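Local structure of mandelate racemase/muconate lactonizing protein (3V5C) at residues Gly202-Asp207 / Val227-Leu232; Cys130-Leu135 / Arg165-Lys170; Val220-Ser225 / Gly251-Asn256. The protein probably catalyses the dehydration of galacturonate as a magnesium-binding member of the enolase superfamily. The protein carries 1 engineered substitution. All coordinates share one frame; numbering follows the deposited sequence.

Contact 1 (Gly202-Asp207 / Val227-Leu232)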
loop_
_atom_site.group_PDB
_atom_site.type_symbol
_atom_site.label_atom_id
_atom_site.label_comp_id
_atom_site.label_asym_id
_atom_site.label_seq_id
_atom_site.Cartn_x
_atom_site.Cartn_y
_atom_site.Cartn_z
ATOM N N GLY A 202 -16.869 -7.977 9.131
ATOM C CA GLY A 202 -15.588 -8.101 8.443
ATOM C C GLY A 202 -15.738 -7.878 6.941
ATOM O O GLY A 202 -16.490 -8.588 6.286
ATOM N N LYS A 203 -15.041 -6.885 6.396
ATOM C CA LYS A 203 -15.138 -6.593 4.967
ATOM C C LYS A 203 -14.271 -7.569 4.183
ATOM O O LYS A 203 -13.112 -7.838 4.549
ATOM C CB LYS A 203 -14.707 -5.147 4.676
ATOM C CG LYS A 203 -15.615 -4.114 5.308
ATOM C CD LYS A 203 -15.162 -2.713 4.959
ATOM C CE LYS A 203 -16.149 -1.661 5.459
ATOM N NZ LYS A 203 -16.111 -1.500 6.944
ATOM N N ILE A 204 -14.829 -8.095 3.096
ATOM C CA ILE A 204 -14.115 -9.046 2.261
ATOM C C ILE A 204 -13.858 -8.419 0.902
ATOM O O ILE A 204 -14.772 -7.880 0.284
ATOM C CB ILE A 204 -14.962 -10.317 2.050
ATOM C CG1 ILE A 204 -15.240 -10.988 3.395
ATOM C CG2 ILE A 204 -14.279 -11.271 1.083
ATOM C CD1 ILE A 204 -13.992 -11.434 4.102
ATOM N N MET A 205 -12.608 -8.474 0.451
ATOM C CA MET A 205 -12.247 -8.008 -0.883
ATOM C C MET A 205 -11.671 -9.171 -1.684
ATOM O O MET A 205 -11.079 -10.087 -1.110
ATOM C CB MET A 205 -11.221 -6.869 -0.801
ATOM C CG MET A 205 -11.736 -5.584 -0.159
ATOM S SD MET A 205 -11.950 -5.675 1.633
ATOM C CE MET A 205 -10.262 -5.832 2.192
ATOM N N ILE A 206 -11.846 -9.147 -3.003
ATOM C CA ILE A 206 -11.222 -10.154 -3.844
ATOM C C ILE A 206 -10.343 -9.538 -4.929
ATOM O O ILE A 206 -10.665 -8.498 -5.470
ATOM C CB ILE A 206 -12.239 -11.167 -4.423
ATOM C CG1 ILE A 206 -13.247 -10.494 -5.358
ATOM C CG2 ILE A 206 -12.973 -11.895 -3.275
ATOM C CD1 ILE A 206 -14.216 -11.517 -6.016
ATOM N N ASP A 207 -9.229 -10.195 -5.234
ATOM C CA ASP A 207 -8.219 -9.662 -6.138
ATOM C C ASP A 207 -7.857 -10.782 -7.091
ATOM O O ASP A 207 -7.296 -11.792 -6.661
ATOM C CB ASP A 207 -7.010 -9.177 -5.311
ATOM C CG ASP A 207 -5.815 -8.719 -6.152
ATOM O OD1 ASP A 207 -5.912 -8.595 -7.395
ATOM O OD2 ASP A 207 -4.758 -8.425 -5.531
ATOM N N VAL A 227 -22.982 -13.511 -0.385
ATOM C CA VAL A 227 -21.826 -13.091 0.380
ATOM C C VAL A 227 -21.636 -11.602 0.182
ATOM O O VAL A 227 -21.701 -11.107 -0.938
ATOM C CB VAL A 227 -20.553 -13.802 -0.111
ATOM C CG1 VAL A 227 -19.333 -13.192 0.529
ATOM C CG2 VAL A 227 -20.632 -15.298 0.153
ATOM N N ASN A 228 -21.403 -10.875 1.262
ATOM C CA ASN A 228 -21.185 -9.443 1.121
ATOM C C ASN A 228 -19.729 -9.208 0.759
ATOM O O ASN A 228 -18.831 -9.519 1.537
ATOM C CB ASN A 228 -21.594 -8.688 2.388
ATOM C CG ASN A 228 -23.076 -8.838 2.703
ATOM O OD1 ASN A 228 -23.451 -9.229 3.810
ATOM N ND2 ASN A 228 -23.925 -8.533 1.723
ATOM N N LEU A 229 -19.511 -8.715 -0.454
ATOM C CA LEU A 229 -18.179 -8.431 -0.970
ATOM C C LEU A 229 -18.037 -6.924 -1.018
ATOM O O LEU A 229 -18.885 -6.233 -1.589
ATOM C CB LEU A 229 -18.029 -8.975 -2.389
ATOM C CG LEU A 229 -18.026 -10.491 -2.571
ATOM C CD1 LEU A 229 -17.975 -10.794 -4.049
ATOM C CD2 LEU A 229 -16.821 -11.086 -1.854
ATOM N N TYR A 230 -16.957 -6.417 -0.441
ATOM C CA TYR A 230 -16.737 -4.983 -0.381
ATOM C C TYR A 230 -16.216 -4.435 -1.703
ATOM O O TYR A 230 -16.744 -3.453 -2.217
ATOM C CB TYR A 230 -15.793 -4.635 0.769
ATOM C CG TYR A 230 -15.676 -3.149 1.007
ATOM C CD1 TYR A 230 -16.738 -2.434 1.534
ATOM C CD2 TYR A 230 -14.519 -2.466 0.695
ATOM C CE1 TYR A 230 -16.647 -1.075 1.736
ATOM C CE2 TYR A 230 -14.417 -1.106 0.897
ATOM C CZ TYR A 230 -15.488 -0.421 1.419
ATOM O OH TYR A 230 -15.396 0.931 1.645
ATOM N N TRP A 231 -15.143 -5.028 -2.228
ATOM C CA TRP A 231 -14.721 -4.681 -3.582
ATOM C C TRP A 231 -14.107 -5.825 -4.369
ATOM O O TRP A 231 -13.682 -6.852 -3.802
ATOM C CB TRP A 231 -13.801 -3.457 -3.581
ATOM C CG TRP A 231 -12.328 -3.620 -3.236
ATOM C CD1 TRP A 231 -11.437 -4.550 -3.715
ATOM C CD2 TRP A 231 -11.562 -2.724 -2.421
ATOM N NE1 TRP A 231 -10.179 -4.302 -3.210
ATOM C CE2 TRP A 231 -10.230 -3.186 -2.420
ATOM C CE3 TRP A 231 -11.887 -1.590 -1.665
ATOM C CZ2 TRP A 231 -9.211 -2.558 -1.671
ATOM C CZ3 TRP A 231 -10.868 -0.954 -0.934
ATOM C CH2 TRP A 231 -9.556 -1.439 -0.954
ATOM N N LEU A 232 -14.125 -5.626 -5.682
ATOM C CA LEU A 232 -13.501 -6.495 -6.660
ATOM C C LEU A 232 -12.343 -5.759 -7.304
ATOM O O LEU A 232 -12.541 -4.743 -7.980
ATOM C CB LEU A 232 -14.525 -6.843 -7.739
ATOM C CG LEU A 232 -13.993 -7.479 -9.025
ATOM C CD1 LEU A 232 -13.504 -8.876 -8.752
ATOM C CD2 LEU A 232 -15.074 -7.502 -10.098
HETATM O O HOH W 1 -17.644 -7.557 2.727
#
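K203 lays its aliphatic chain over one face of the Y230 ring. The two side chains run side by side and point the same way. K203 CD makes a CH-pi contact 3.9 Å from the centroid of the Y230 ring, shifted toward the CD1 and CE1 rim. K203 CE lies 3.8 Å from Y230 CE1. K203 NZ is farther off, so any cation-pi attraction is weak. Y230 CG stands anti to the backbone N (chi1 -172°), which sets it beside the K203 chain, 4.0 Å from K203 CD. Y230 OH is bonded to E333.

M205 is modelled in two conformers. In one of them, its CG sits 3.5 Å from the centroid of the W231 five-membered ring, over the face. W231 NE1 is bonded to E233. On the face of I206 and L232 the contacts across the segments are aliphatic. There I206 CG1 meets L232 CD1 at 3.8 Å, and I204 CG2 meets L229 CD2 at 3.9 Å.

Two backbone bonds join the segments in parallel. Y230 N donates to I204 O at 2.7 Å, and I206 N donates to W231 O at 3.0 Å. W231 N, between them in the chain, is buried with no partner in the model. A water accepts from I204 N and donates to N228 O. The segments lie on neighbouring strands of the TIM-type barrel, 204-207 and 231-233, joined through helix 214-223 in a beta-alpha-beta crossover.

The ring contacts thus rest on C-H groups more than on the lysine charge. The side-chain contact is mainly apolar, tied by two backbone bonds.

Contact 2 (Cys130-Leu135 / Arg165-Lys170)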
loop_
_atom_site.group_PDB
_atom_site.type_symbol
_atom_site.label_atom_id
_atom_site.label_comp_id
_atom_site.label_asym_id
_atom_site.label_seq_id
_atom_site.Cartn_x
_atom_site.Cartn_y
_atom_site.Cartn_z
ATOM N N CYS A 130 -7.368 -0.990 8.243
ATOM C CA CYS A 130 -6.460 -1.785 7.433
ATOM C C CYS A 130 -7.117 -3.099 7.069
ATOM O O CYS A 130 -8.157 -3.466 7.627
ATOM C CB CYS A 130 -5.160 -2.078 8.177
ATOM S SG CYS A 130 -5.325 -2.983 9.759
ATOM N N TYR A 131 -6.503 -3.806 6.130
ATOM C CA TYR A 131 -6.959 -5.138 5.775
ATOM C C TYR A 131 -5.785 -6.058 5.564
ATOM O O TYR A 131 -4.673 -5.632 5.270
ATOM C CB TYR A 131 -7.874 -5.141 4.526
ATOM C CG TYR A 131 -7.211 -4.816 3.189
ATOM C CD1 TYR A 131 -6.439 -5.761 2.519
ATOM C CD2 TYR A 131 -7.397 -3.581 2.586
ATOM C CE1 TYR A 131 -5.862 -5.481 1.298
ATOM C CE2 TYR A 131 -6.830 -3.288 1.352
ATOM C CZ TYR A 131 -6.051 -4.237 0.718
ATOM O OH TYR A 131 -5.474 -3.974 -0.498
ATOM N N ASP A 132 -6.047 -7.342 5.770
ATOM C CA ASP A 132 -5.032 -8.363 5.692
ATOM C C ASP A 132 -4.902 -8.793 4.242
ATOM O O ASP A 132 -5.821 -9.404 3.695
ATOM C CB ASP A 132 -5.482 -9.539 6.563
ATOM C CG ASP A 132 -4.479 -10.663 6.600
ATOM O OD1 ASP A 132 -3.490 -10.632 5.846
ATOM O OD2 ASP A 132 -4.702 -11.616 7.383
ATOM N N THR A 133 -3.760 -8.488 3.621
ATOM C CA THR A 133 -3.571 -8.768 2.196
ATOM C C THR A 133 -2.872 -10.108 1.890
ATOM O O THR A 133 -2.573 -10.401 0.731
ATOM C CB THR A 133 -2.774 -7.600 1.547
ATOM O OG1 THR A 133 -2.977 -7.596 0.126
ATOM C CG2 THR A 133 -1.289 -7.730 1.859
ATOM N N SER A 134 -2.670 -10.941 2.918
ATOM C CA SER A 134 -1.745 -12.077 2.820
ATOM C C SER A 134 -2.374 -13.399 2.373
ATOM O O SER A 134 -1.716 -14.435 2.445
ATOM C CB SER A 134 -1.038 -12.306 4.173
ATOM O OG SER A 134 -1.954 -12.750 5.168
ATOM N N LEU A 135 -3.626 -13.371 1.941
ATOM C CA LEU A 135 -4.333 -14.611 1.599
ATOM C C LEU A 135 -4.108 -15.018 0.128
ATOM O O LEU A 135 -4.984 -14.858 -0.711
ATOM C CB LEU A 135 -5.815 -14.477 1.957
ATOM C CG LEU A 135 -6.097 -14.208 3.438
ATOM C CD1 LEU A 135 -7.596 -13.959 3.702
ATOM C CD2 LEU A 135 -5.594 -15.360 4.281
ATOM N N ARG A 165 -9.485 -7.636 10.845
ATOM C CA ARG A 165 -10.924 -7.884 10.743
ATOM C C ARG A 165 -11.419 -7.913 9.294
ATOM O O ARG A 165 -12.532 -8.371 9.006
ATOM C CB ARG A 165 -11.704 -6.825 11.540
ATOM C CG ARG A 165 -11.431 -6.870 13.050
ATOM C CD ARG A 165 -11.970 -8.163 13.673
ATOM N NE ARG A 165 -11.733 -8.249 15.121
ATOM C CZ ARG A 165 -10.674 -8.842 15.673
ATOM N NH1 ARG A 165 -9.727 -9.395 14.912
ATOM N NH2 ARG A 165 -10.555 -8.884 17.001
ATOM N N HIS A 166 -10.587 -7.398 8.394
ATOM C CA HIS A 166 -10.928 -7.277 6.977
ATOM C C HIS A 166 -9.882 -7.984 6.163
ATOM O O HIS A 166 -8.694 -7.947 6.512
ATOM C CB HIS A 166 -10.968 -5.796 6.614
ATOM C CG HIS A 166 -11.736 -4.985 7.604
ATOM N ND1 HIS A 166 -13.074 -5.199 7.850
ATOM C CD2 HIS A 166 -11.352 -3.991 8.439
ATOM C CE1 HIS A 166 -13.488 -4.365 8.785
ATOM N NE2 HIS A 166 -12.467 -3.612 9.152
ATOM N N PHE A 167 -10.309 -8.598 5.061
ATOM C CA PHE A 167 -9.439 -9.535 4.359
ATOM C C PHE A 167 -9.536 -9.413 2.851
ATOM O O PHE A 167 -10.630 -9.348 2.307
ATOM C CB PHE A 167 -9.779 -10.971 4.780
ATOM C CG PHE A 167 -9.632 -11.214 6.257
ATOM C CD1 PHE A 167 -10.704 -10.999 7.118
ATOM C CD2 PHE A 167 -8.413 -11.628 6.784
ATOM C CE1 PHE A 167 -10.562 -11.209 8.516
ATOM C CE2 PHE A 167 -8.262 -11.839 8.167
ATOM C CZ PHE A 167 -9.337 -11.626 9.026
ATOM N N LYS A 168 -8.380 -9.419 2.189
ATOM C CA LYS A 168 -8.354 -9.453 0.732
ATOM C C LYS A 168 -7.882 -10.819 0.298
ATOM O O LYS A 168 -6.792 -11.265 0.646
ATOM C CB LYS A 168 -7.459 -8.365 0.130
ATOM C CG LYS A 168 -7.617 -8.300 -1.397
ATOM C CD LYS A 168 -7.064 -7.002 -1.977
ATOM C CE LYS A 168 -5.540 -7.055 -2.109
ATOM N NZ LYS A 168 -5.034 -5.745 -2.719
ATOM N N ILE A 169 -8.726 -11.473 -0.483
ATOM C CA ILE A 169 -8.515 -12.845 -0.879
ATOM C C ILE A 169 -8.082 -12.902 -2.335
ATOM O O ILE A 169 -8.745 -12.349 -3.199
ATOM C CB ILE A 169 -9.821 -13.633 -0.711
ATOM C CG1 ILE A 169 -10.311 -13.530 0.738
ATOM C CG2 ILE A 169 -9.595 -15.091 -1.134
ATOM C CD1 ILE A 169 -11.798 -13.799 0.900
ATOM N N LYS A 170 -6.940 -13.527 -2.604
ATOM C CA LYS A 170 -6.533 -13.731 -3.979
ATOM C C LYS A 170 -7.466 -14.731 -4.642
ATOM O O LYS A 170 -7.768 -15.780 -4.063
ATOM C CB LYS A 170 -5.083 -14.203 -4.063
ATOM C CG LYS A 170 -4.059 -13.160 -3.606
ATOM C CD LYS A 170 -3.935 -12.069 -4.663
ATOM C CE LYS A 170 -2.870 -11.053 -4.300
ATOM N NZ LYS A 170 -3.462 -9.956 -3.511
HETATM O O HOH W 2 -8.160 -5.752 9.266
HETATM O O HOH W 3 -1.454 -8.689 -2.011
HETATM O O HOH W 4 -4.662 -10.448 -1.149
HETATM O O HOH W 5 -6.803 -16.983 -1.678
#
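K168 NZ is gripped by three groups. It donates to Y131 OH across the contact at 2.9 Å, and it forms salt bridges with E233 and E336. The setting is a beta-alpha-beta unit of the enolase-type barrel, in which strands 126-135 and 167-170 run parallel and are joined through helix 145-161. K168 and K170 form a Lys-X-Lys pattern at the end of the second of these strands, as in many relatives in the superfamily.

K168 first passes obliquely by the Y131 ring, with K168 CB 3.5 Å from Y131 CE1. Its chain then bends at chi3 (80°), and CE reaches T133 OG1 at 3.4 Å. That hydroxyl is bonded to E336, so the lysine and the threonine share a partner. K170 NZ pairs with D207. It also donates to two waters: one donates to T133 OG1, the other to T133 O and K168 O.

D132 N to H166 O (2.8 Å), K168 N to D132 O and K170 N to L135 O tie the strands together. On the face turned to the helices, L135 CD1 packs 3.9 Å from F167 CB, and D132 CB meets F167 CD2.

The D132 carboxylate closes an Asx turn. S134 N reaches D132 OD1 from above the carboxylate plane, while S134 OG donates to the syn lone pair of the same D132 OD1 at 2.7 Å.

Contact 3 (Val220-Ser225 / Gly251-Asn256)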
loop_
_atom_site.group_PDB
_atom_site.type_symbol
_atom_site.label_atom_id
_atom_site.label_comp_id
_atom_site.label_asym_id
_atom_site.label_seq_id
_atom_site.Cartn_x
_atom_site.Cartn_y
_atom_site.Cartn_z
ATOM N N VAL A 220 -18.442 -15.573 -10.950
ATOM C CA VAL A 220 -17.989 -15.554 -9.569
ATOM C C VAL A 220 -18.842 -14.631 -8.688
ATOM O O VAL A 220 -19.246 -15.009 -7.578
ATOM C CB VAL A 220 -16.535 -15.137 -9.519
ATOM C CG1 VAL A 220 -16.113 -14.850 -8.094
ATOM C CG2 VAL A 220 -15.664 -16.215 -10.163
ATOM N N LEU A 221 -19.131 -13.430 -9.179
ATOM C CA LEU A 221 -19.943 -12.478 -8.430
ATOM C C LEU A 221 -21.352 -13.016 -8.183
ATOM O O LEU A 221 -21.894 -12.836 -7.089
ATOM C CB LEU A 221 -20.015 -11.130 -9.144
ATOM C CG LEU A 221 -18.698 -10.360 -9.185
ATOM C CD1 LEU A 221 -18.834 -9.097 -10.006
ATOM C CD2 LEU A 221 -18.275 -10.023 -7.769
ATOM N N ALA A 222 -21.934 -13.671 -9.186
ATOM C CA ALA A 222 -23.268 -14.236 -9.019
ATOM C C ALA A 222 -23.226 -15.342 -7.972
ATOM O O ALA A 222 -24.066 -15.375 -7.072
ATOM C CB ALA A 222 -23.821 -14.746 -10.348
ATOM N N ALA A 223 -22.240 -16.231 -8.074
ATOM C CA ALA A 223 -22.121 -17.329 -7.117
ATOM C C ALA A 223 -22.015 -16.775 -5.700
ATOM O O ALA A 223 -22.542 -17.368 -4.758
ATOM C CB ALA A 223 -20.925 -18.207 -7.453
ATOM N N LEU A 224 -21.372 -15.623 -5.560
ATOM C CA LEU A 224 -21.171 -14.993 -4.259
ATOM C C LEU A 224 -22.234 -13.948 -3.897
ATOM O O LEU A 224 -21.992 -13.101 -3.050
ATOM C CB LEU A 224 -19.764 -14.399 -4.148
ATOM C CG LEU A 224 -18.612 -15.409 -4.266
ATOM C CD1 LEU A 224 -17.293 -14.708 -4.516
ATOM C CD2 LEU A 224 -18.507 -16.289 -3.012
ATOM N N SER A 225 -23.403 -14.036 -4.529
ATOM C CA SER A 225 -24.514 -13.114 -4.260
ATOM C C SER A 225 -24.851 -13.036 -2.777
ATOM O O SER A 225 -25.109 -11.953 -2.242
ATOM C CB SER A 225 -25.767 -13.559 -5.012
ATOM O OG SER A 225 -25.617 -13.361 -6.406
ATOM N N GLY A 251 -25.709 -3.273 -11.052
ATOM C CA GLY A 251 -26.839 -2.419 -10.718
ATOM C C GLY A 251 -28.166 -3.139 -10.896
ATOM O O GLY A 251 -29.038 -3.079 -10.025
ATOM N N GLN A 252 -28.320 -3.827 -12.022
ATOM C CA GLN A 252 -29.558 -4.536 -12.312
ATOM C C GLN A 252 -29.830 -5.596 -11.257
ATOM O O GLN A 252 -30.982 -5.946 -11.002
ATOM C CB GLN A 252 -29.504 -5.180 -13.698
ATOM C CG GLN A 252 -29.680 -4.194 -14.836
ATOM C CD GLN A 252 -31.035 -3.506 -14.801
ATOM O OE1 GLN A 252 -32.076 -4.150 -14.957
ATOM N NE2 GLN A 252 -31.029 -2.194 -14.592
ATOM N N ARG A 253 -28.761 -6.092 -10.639
ATOM C CA ARG A 253 -28.857 -7.164 -9.654
ATOM C C ARG A 253 -28.994 -6.639 -8.233
ATOM O O ARG A 253 -29.255 -7.407 -7.308
ATOM C CB ARG A 253 -27.616 -8.053 -9.730
ATOM C CG ARG A 253 -27.441 -8.742 -11.065
ATOM C CD ARG A 253 -26.159 -9.549 -11.084
ATOM N NE ARG A 253 -26.044 -10.373 -9.887
ATOM C CZ ARG A 253 -26.503 -11.616 -9.779
ATOM N NH1 ARG A 253 -26.349 -12.278 -8.638
ATOM N NH2 ARG A 253 -27.108 -12.205 -10.801
ATOM N N GLY A 254 -28.795 -5.337 -8.059
ATOM C CA GLY A 254 -28.784 -4.736 -6.736
ATOM C C GLY A 254 -27.610 -5.218 -5.897
ATOM O O GLY A 254 -27.648 -5.185 -4.666
ATOM N N GLN A 255 -26.559 -5.665 -6.576
ATOM C CA GLN A 255 -25.368 -6.176 -5.913
ATOM C C GLN A 255 -24.353 -5.055 -5.715
ATOM O O GLN A 255 -23.809 -4.512 -6.682
ATOM C CB GLN A 255 -24.768 -7.344 -6.721
ATOM C CG GLN A 255 -23.621 -8.067 -6.035
ATOM C CD GLN A 255 -23.278 -9.403 -6.688
ATOM O OE1 GLN A 255 -23.777 -9.735 -7.765
ATOM N NE2 GLN A 255 -22.425 -10.179 -6.029
ATOM N N ASN A 256 -24.121 -4.703 -4.456
ATOM C CA ASN A 256 -23.231 -3.606 -4.100
ATOM C C ASN A 256 -21.804 -4.078 -3.897
ATOM O O ASN A 256 -21.430 -4.506 -2.802
ATOM C CB ASN A 256 -23.723 -2.931 -2.819
ATOM C CG ASN A 256 -25.164 -2.485 -2.928
ATOM O OD1 ASN A 256 -25.580 -1.960 -3.962
ATOM N ND2 ASN A 256 -25.942 -2.718 -1.877
HETATM O O HOH W 6 -27.272 -14.921 -8.329
HETATM O O HOH W 7 -21.865 -9.737 -3.072
#
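Q255 reaches across to the end of helix 214-223 and donates its amide NE2 to L221 O at 2.9 Å. The bond is nearly straight, with an N-H...O angle of 173°. L221 O lies in the amide plane of Q255, but NE2 approaches from above the carbonyl plane of L221. Q255 CG is anti to the backbone N (chi1 -173°), and this extended chain carries the amide across to L221 O. This is the close part of the contact. L221 is buried, packing on L246 and W249 of helix 240-253, and Q255 also touches W249. Q255 NE2 gives a second bond, to a water.

The outer part is looser, with R253 and S225 exposed. There R253 turns its guanidinium over A222, with A222 CB above one face, 3.9 Å from R253 NH1. S225 OG lies at the guanidinium edge, 2.6 Å from R253 NH1. The same OG donates to A222 O at 2.6 Å, in the carbonyl plane and on a lone pair, and S225 N donates to A222 O as well. A water accepts from R253 NH1 and reaches A222 O only weakly.

Q255 links the two parts. Its OE1 accepts from R253 NE at 3.2 Å, which helps fix the arginine. An alanine at Q255 would probably leave L221 O without its straight amide bond and the guanidinium of R253 more able to turn.

The contact joins two helix ends of the barrel's outer layer. Helix 240-253 closes in a Schellman motif at G254, which has positive phi. Donors placed at the carbonyl end of helix 214-223 are likely to be favourable. Between these segments the link is mainly polar, while apolar packing joins the helices nearby.

Overall arrangement
Contacts 2 and 1 follow one another along the chain and around the barrel. Their centres are about 9 Å apart, and strands 167-170 and 204-207 are neighbours in one sheet. M205 of contact 1 packs its CE on the Y131 ring of contact 2. Contact 3 alternates in sequence with contact 1 and lies about 12 Å from it, centre to centre. L221 and L224 of helix 214-223 pack on L229, so contact 3 sits in the helical layer outside the strands. Contacts 2 and 3 do not touch. The side chains of K168 and L232 are each about 11 Å from the magnesium ion, so contacts 2 and 1 lie near, but not at, the metal site of E238 and D261.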